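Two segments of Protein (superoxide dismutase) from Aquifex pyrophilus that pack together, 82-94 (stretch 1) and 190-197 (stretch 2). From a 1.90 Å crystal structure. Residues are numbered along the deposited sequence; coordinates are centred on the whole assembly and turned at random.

Stretch 1 82-94: ELYFGMLTPGGKG
Stretch 2, residues 190-197: WDVVNERF

Stretch 1 begins in a helix that starts earlier in the chain, Gly86 N bonding Glu82 O at 3.0 Å, then runs as loop through a type II turn from Thr89 to Gly92 (Gly92 N to Thr89 O, 2.8 Å). Positive phi at Gly91 (80°) and Gly94 (67°) suits glycine; at Gly92 (phi 87°, psi 173°) a CB would be jammed against the preceding carbonyl O. Stretch 2 is helical throughout, with Arg196 N to Val192 O at 3.0 Å. The helix axes approach to 10.9 Å at 135° between their directions; CA atoms of Met87 and Val192 lie 5.9 Å apart, those of Gly94 and Trp190 5.0 Å.

Arg196 (chi1 m, chi2 and chi3 t) extends so that NH2 donates to Leu83 O (2.8 Å, 160°), a backbone carbonyl. Water 1 donates to Glu82 O (3.0 Å) and accepts a weak bond from Arg196 NH2 (3.1 Å). Leu83 CD2 covers one guanidinium face, 3.9 Å from Arg196 CZ. The CA-to-CB bond of Met87 points toward stretch 2; with chi1 p, chi2 t and chi3 m, CB lies 4.2 Å from Val192 CG1 and CE 3.8 Å from Val193 CG2. Met87 is buried, and its SD lies 3.5 Å from Arg196 NH1.

At the other end, Trp190 N donates to Lys93 O (2.7 Å, 142°). Lys93 (t, t, t, m) reaches Asp191 (m), making an exposed salt bridge, NZ to OD2 2.8 Å. A CB on Gly94 would clash with Asp191 OD1 at 2.4 Å. Between the two stretches 462 Å² is buried, both sides summed.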

ATOM      1  N   GLU A  82       5.205 -16.300  15.032  1.00 10.56           N
ATOM      2  CA  GLU A  82       4.977 -17.389  15.974  1.00  9.69           C
ATOM      3  C   GLU A  82       4.464 -18.634  15.259  1.00  9.40           C
ATOM      4  O   GLU A  82       4.829 -19.756  15.617  1.00 10.64           O
ATOM      5  CB  GLU A  82       4.025 -16.954  17.084  1.00  8.92           C
ATOM      6  CG  GLU A  82       4.643 -15.903  17.978  1.00  8.95           C
ATOM      7  CD  GLU A  82       3.789 -15.544  19.174  1.00 13.14           C
ATOM      8  OE1 GLU A  82       4.312 -14.845  20.062  1.00 13.92           O
ATOM      9  OE2 GLU A  82       2.606 -15.944  19.234  1.00 15.18           O
ATOM     10  N   LEU A  83       3.642 -18.433  14.235  1.00  9.24           N
ATOM     11  CA  LEU A  83       3.105 -19.543  13.451  1.00  8.24           C
ATOM     12  C   LEU A  83       4.206 -20.160  12.586  1.00  8.80           C
ATOM     13  O   LEU A  83       4.225 -21.367  12.339  1.00  9.71           O
ATOM     14  CB  LEU A  83       1.955 -19.053  12.564  1.00  9.70           C
ATOM     15  CG  LEU A  83       0.658 -18.632  13.263  1.00  9.60           C
ATOM     16  CD1 LEU A  83      -0.234 -17.877  12.297  1.00 10.78           C
ATOM     17  CD2 LEU A  83      -0.061 -19.859  13.803  1.00 11.63           C
ATOM     18  N   TYR A  84       5.128 -19.312  12.143  1.00  9.17           N
ATOM     19  CA  TYR A  84       6.253 -19.724  11.311  1.00  9.68           C
ATOM     20  C   TYR A  84       7.277 -20.557  12.094  1.00 11.39           C
ATOM     21  O   TYR A  84       7.536 -21.713  11.756  1.00 11.55           O
ATOM     22  CB  TYR A  84       6.900 -18.471  10.710  1.00  6.55           C
ATOM     23  CG  TYR A  84       8.194 -18.680   9.956  1.00  8.88           C
ATOM     24  CD1 TYR A  84       8.200 -19.231   8.676  1.00  8.30           C
ATOM     25  CD2 TYR A  84       9.408 -18.264  10.499  1.00  8.48           C
ATOM     26  CE1 TYR A  84       9.385 -19.352   7.950  1.00  8.15           C
ATOM     27  CE2 TYR A  84      10.598 -18.383   9.783  1.00  9.96           C
ATOM     28  CZ  TYR A  84      10.579 -18.920   8.508  1.00 10.72           C
ATOM     29  OH  TYR A  84      11.741 -18.954   7.767  1.00 10.93           O
ATOM     30  N   PHE A  85       7.841 -19.979  13.150  1.00 11.51           N
ATOM     31  CA  PHE A  85       8.827 -20.680  13.967  1.00 12.14           C
ATOM     32  C   PHE A  85       8.241 -21.927  14.620  1.00 11.57           C
ATOM     33  O   PHE A  85       8.877 -22.984  14.648  1.00 12.33           O
ATOM     34  CB  PHE A  85       9.379 -19.752  15.051  1.00 11.42           C
ATOM     35  CG  PHE A  85      10.214 -18.620  14.521  1.00 11.61           C
ATOM     36  CD1 PHE A  85      11.283 -18.868  13.665  1.00 11.54           C
ATOM     37  CD2 PHE A  85       9.940 -17.305  14.889  1.00 11.11           C
ATOM     38  CE1 PHE A  85      12.068 -17.829  13.187  1.00 12.50           C
ATOM     39  CE2 PHE A  85      10.722 -16.255  14.415  1.00 11.34           C
ATOM     40  CZ  PHE A  85      11.788 -16.518  13.563  1.00 12.72           C
ATOM     41  N   GLY A  86       7.008 -21.805  15.104  1.00 10.77           N
ATOM     42  CA  GLY A  86       6.337 -22.908  15.767  1.00 11.26           C
ATOM     43  C   GLY A  86       6.108 -24.165  14.953  1.00 11.51           C
ATOM     44  O   GLY A  86       5.882 -25.237  15.516  1.00 12.59           O
ATOM     45  N   MET A  87       6.181 -24.058  13.634  1.00 10.22           N
ATOM     46  CA  MET A  87       5.962 -25.226  12.799  1.00 12.15           C
ATOM     47  C   MET A  87       7.237 -25.784  12.173  1.00 11.74           C
ATOM     48  O   MET A  87       7.166 -26.583  11.240  1.00 13.12           O
ATOM     49  CB  MET A  87       4.925 -24.928  11.712  1.00 11.99           C
ATOM     50  CG  MET A  87       5.363 -23.907  10.671  1.00 13.43           C
ATOM     51  SD  MET A  87       4.139 -23.691   9.375  1.00 13.68           S
ATOM     52  CE  MET A  87       4.415 -25.156   8.414  1.00 14.06           C
ATOM     53  N   LEU A  88       8.395 -25.373  12.684  1.00 13.97           N
ATOM     54  CA  LEU A  88       9.675 -25.852  12.163  1.00 15.34           C
ATOM     55  C   LEU A  88      10.415 -26.737  13.168  1.00 16.80           C
ATOM     56  O   LEU A  88      10.576 -26.368  14.334  1.00 19.85           O
ATOM     57  CB  LEU A  88      10.567 -24.672  11.755  1.00 13.74           C
ATOM     58  CG  LEU A  88      10.097 -23.835  10.561  1.00 14.22           C
ATOM     59  CD1 LEU A  88      10.899 -22.552  10.479  1.00 15.18           C
ATOM     60  CD2 LEU A  88      10.216 -24.632   9.269  1.00 13.79           C
ATOM     61  N   THR A  89      10.816 -27.928  12.721  1.00 18.14           N
ATOM     62  CA  THR A  89      11.569 -28.879  13.546  1.00 19.80           C
ATOM     63  C   THR A  89      12.672 -29.434  12.664  1.00 18.92           C
ATOM     64  O   THR A  89      12.444 -29.671  11.477  1.00 17.36           O
ATOM     65  CB  THR A  89      10.697 -30.072  14.042  1.00 21.78           C
ATOM     66  OG1 THR A  89       9.375 -29.612  14.323  1.00 33.01           O
ATOM     67  CG2 THR A  89      11.231 -30.644  15.296  1.00 21.63           C
ATOM     68  N   PRO A  90      13.878 -29.652  13.224  1.00 19.29           N
ATOM     69  CA  PRO A  90      14.997 -30.183  12.439  1.00 18.27           C
ATOM     70  C   PRO A  90      14.668 -31.470  11.684  1.00 18.92           C
ATOM     71  O   PRO A  90      14.321 -32.485  12.281  1.00 19.65           O
ATOM     72  CB  PRO A  90      16.098 -30.384  13.492  1.00 19.34           C
ATOM     73  CG  PRO A  90      15.348 -30.452  14.800  1.00 21.78           C
ATOM     74  CD  PRO A  90      14.300 -29.396  14.611  1.00 18.67           C
ATOM     75  N   GLY A  91      14.717 -31.393  10.359  1.00 17.87           N
ATOM     76  CA  GLY A  91      14.430 -32.538   9.519  1.00 18.00           C
ATOM     77  C   GLY A  91      12.956 -32.826   9.320  1.00 19.77           C
ATOM     78  O   GLY A  91      12.606 -33.732   8.569  1.00 21.12           O
ATOM     79  N   GLY A  92      12.091 -32.063   9.978  1.00 20.47           N
ATOM     80  CA  GLY A  92      10.663 -32.273   9.836  1.00 21.20           C
ATOM     81  C   GLY A  92      10.146 -33.312  10.810  1.00 23.68           C
ATOM     82  O   GLY A  92      10.930 -33.968  11.506  1.00 26.33           O
ATOM     83  N   LYS A  93       8.826 -33.469  10.861  1.00 23.39           N
ATOM     84  CA  LYS A  93       8.211 -34.434  11.767  1.00 24.09           C
ATOM     85  C   LYS A  93       6.797 -34.791  11.324  1.00 24.03           C
ATOM     86  O   LYS A  93       6.040 -33.926  10.884  1.00 22.86           O
ATOM     87  CB  LYS A  93       8.171 -33.860  13.184  1.00 26.28           C
ATOM     88  CG  LYS A  93       7.833 -34.862  14.271  1.00 29.98           C
ATOM     89  CD  LYS A  93       7.923 -34.204  15.640  1.00 36.11           C
ATOM     90  CE  LYS A  93       7.863 -35.222  16.770  1.00 40.96           C
ATOM     91  NZ  LYS A  93       6.588 -35.986  16.820  1.00 44.12           N
ATOM     92  N   GLY A  94       6.448 -36.066  11.454  1.00 24.07           N
ATOM     93  CA  GLY A  94       5.123 -36.528  11.085  1.00 22.31           C
ATOM     94  C   GLY A  94       4.846 -36.449   9.600  1.00 22.36           C
ATOM     95  O   GLY A  94       5.771 -36.372   8.786  1.00 22.45           O
ATOM     96  N   TRP A 190       4.634 -31.581  10.817  1.00 15.21           N
ATOM     97  CA  TRP A 190       3.260 -31.920  10.471  1.00 16.30           C
ATOM     98  C   TRP A 190       2.332 -32.183  11.645  1.00 17.49           C
ATOM     99  O   TRP A 190       1.113 -32.116  11.488  1.00 18.16           O
ATOM    100  CB  TRP A 190       3.234 -33.082   9.485  1.00 17.17           C
ATOM    101  CG  TRP A 190       3.741 -32.675   8.147  1.00 18.62           C
ATOM    102  CD1 TRP A 190       4.971 -32.941   7.615  1.00 18.36           C
ATOM    103  CD2 TRP A 190       3.046 -31.879   7.183  1.00 19.12           C
ATOM    104  NE1 TRP A 190       5.087 -32.353   6.377  1.00 18.71           N
ATOM    105  CE2 TRP A 190       3.920 -31.698   6.087  1.00 19.75           C
ATOM    106  CE3 TRP A 190       1.770 -31.300   7.140  1.00 18.93           C
ATOM    107  CZ2 TRP A 190       3.557 -30.957   4.955  1.00 20.52           C
ATOM    108  CZ3 TRP A 190       1.409 -30.566   6.013  1.00 18.92           C
ATOM    109  CH2 TRP A 190       2.301 -30.401   4.936  1.00 18.60           C
ATOM    110  N   ASP A 191       2.891 -32.469  12.816  1.00 16.66           N
ATOM    111  CA  ASP A 191       2.067 -32.693  14.000  1.00 17.85           C
ATOM    112  C   ASP A 191       1.371 -31.370  14.313  1.00 16.42           C
ATOM    113  O   ASP A 191       0.176 -31.337  14.611  1.00 16.53           O
ATOM    114  CB  ASP A 191       2.928 -33.119  15.193  1.00 20.81           C
ATOM    115  CG  ASP A 191       3.437 -34.550  15.081  1.00 24.51           C
ATOM    116  OD1 ASP A 191       3.183 -35.218  14.058  1.00 24.81           O
ATOM    117  OD2 ASP A 191       4.089 -35.014  16.035  1.00 28.81           O
ATOM    118  N   VAL A 192       2.129 -30.281  14.200  1.00 16.01           N
ATOM    119  CA  VAL A 192       1.625 -28.932  14.449  1.00 16.27           C
ATOM    120  C   VAL A 192       0.567 -28.544  13.411  1.00 15.34           C
ATOM    121  O   VAL A 192      -0.540 -28.129  13.766  1.00 15.46           O
ATOM    122  CB  VAL A 192       2.787 -27.894  14.440  1.00 15.46           C
ATOM    123  CG1 VAL A 192       2.247 -26.470  14.490  1.00 15.88           C
ATOM    124  CG2 VAL A 192       3.703 -28.132  15.634  1.00 15.60           C
ATOM    125  N   VAL A 193       0.896 -28.725  12.136  1.00 14.63           N
ATOM    126  CA  VAL A 193      -0.025 -28.397  11.049  1.00 15.29           C
ATOM    127  C   VAL A 193      -1.318 -29.213  11.130  1.00 16.28           C
ATOM    128  O   VAL A 193      -2.410 -28.666  10.968  1.00 16.51           O
ATOM    129  CB  VAL A 193       0.640 -28.602   9.665  1.00 14.91           C
ATOM    130  CG1 VAL A 193      -0.334 -28.248   8.546  1.00 13.82           C
ATOM    131  CG2 VAL A 193       1.900 -27.753   9.566  1.00 13.80           C
ATOM    132  N   ASN A 194      -1.202 -30.510  11.404  1.00 15.01           N
ATOM    133  CA  ASN A 194      -2.377 -31.374  11.503  1.00 14.96           C
ATOM    134  C   ASN A 194      -3.309 -30.923  12.622  1.00 14.78           C
ATOM    135  O   ASN A 194      -4.537 -30.967  12.477  1.00 14.56           O
ATOM    136  CB  ASN A 194      -1.972 -32.834  11.721  1.00 15.52           C
ATOM    137  CG  ASN A 194      -1.288 -33.450  10.509  1.00 17.42           C
ATOM    138  OD1 ASN A 194      -0.711 -34.531  10.604  1.00 19.79           O
ATOM    139  ND2 ASN A 194      -1.341 -32.771   9.376  1.00 14.86           N
ATOM    140  N   GLU A 195      -2.727 -30.488  13.739  1.00 15.54           N
ATOM    141  CA  GLU A 195      -3.520 -30.015  14.865  1.00 16.93           C
ATOM    142  C   GLU A 195      -4.240 -28.729  14.489  1.00 15.71           C
ATOM    143  O   GLU A 195      -5.414 -28.550  14.817  1.00 15.85           O
ATOM    144  CB  GLU A 195      -2.651 -29.775  16.096  1.00 20.08           C
ATOM    145  CG  GLU A 195      -3.423 -29.114  17.227  1.00 29.60           C
ATOM    146  CD  GLU A 195      -2.674 -29.096  18.539  1.00 36.00           C
ATOM    147  OE1 GLU A 195      -3.293 -29.447  19.565  1.00 40.94           O
ATOM    148  OE2 GLU A 195      -1.479 -28.728  18.550  1.00 41.01           O
ATOM    149  N   ARG A 196      -3.529 -27.836  13.808  1.00 15.12           N
ATOM    150  CA  ARG A 196      -4.112 -26.574  13.367  1.00 13.96           C
ATOM    151  C   ARG A 196      -5.318 -26.868  12.481  1.00 14.62           C
ATOM    152  O   ARG A 196      -6.372 -26.247  12.625  1.00 14.41           O
ATOM    153  CB  ARG A 196      -3.090 -25.750  12.585  1.00 11.89           C
ATOM    154  CG  ARG A 196      -1.939 -25.214  13.415  1.00 12.05           C
ATOM    155  CD  ARG A 196      -1.003 -24.375  12.561  1.00 11.72           C
ATOM    156  NE  ARG A 196       0.154 -23.895  13.316  1.00 13.47           N
ATOM    157  CZ  ARG A 196       1.245 -23.372  12.764  1.00 10.29           C
ATOM    158  NH1 ARG A 196       1.339 -23.249  11.450  1.00 10.77           N
ATOM    159  NH2 ARG A 196       2.266 -23.013  13.528  1.00 10.73           N
ATOM    160  N   PHE A 197      -5.169 -27.846  11.592  1.00 13.65           N
ATOM    161  CA  PHE A 197      -6.240 -28.230  10.678  1.00 16.11           C
ATOM    162  C   PHE A 197      -7.467 -28.753  11.415  1.00 16.79           C
ATOM    163  O   PHE A 197      -8.599 -28.387  11.086  1.00 15.40           O
ATOM    164  CB  PHE A 197      -5.750 -29.276   9.671  1.00 15.08           C
ATOM    165  CG  PHE A 197      -6.793 -29.688   8.662  1.00 16.14           C
ATOM    166  CD1 PHE A 197      -7.253 -28.786   7.707  1.00 16.18           C
ATOM    167  CD2 PHE A 197      -7.320 -30.977   8.670  1.00 17.02           C
ATOM    168  CE1 PHE A 197      -8.222 -29.160   6.769  1.00 16.36           C
ATOM    169  CE2 PHE A 197      -8.289 -31.363   7.739  1.00 16.82           C
ATOM    170  CZ  PHE A 197      -8.740 -30.453   6.788  1.00 15.73           C
TER
HETATM  171  O   HOH W   1       2.636 -21.748  16.290  1.00 32.28           O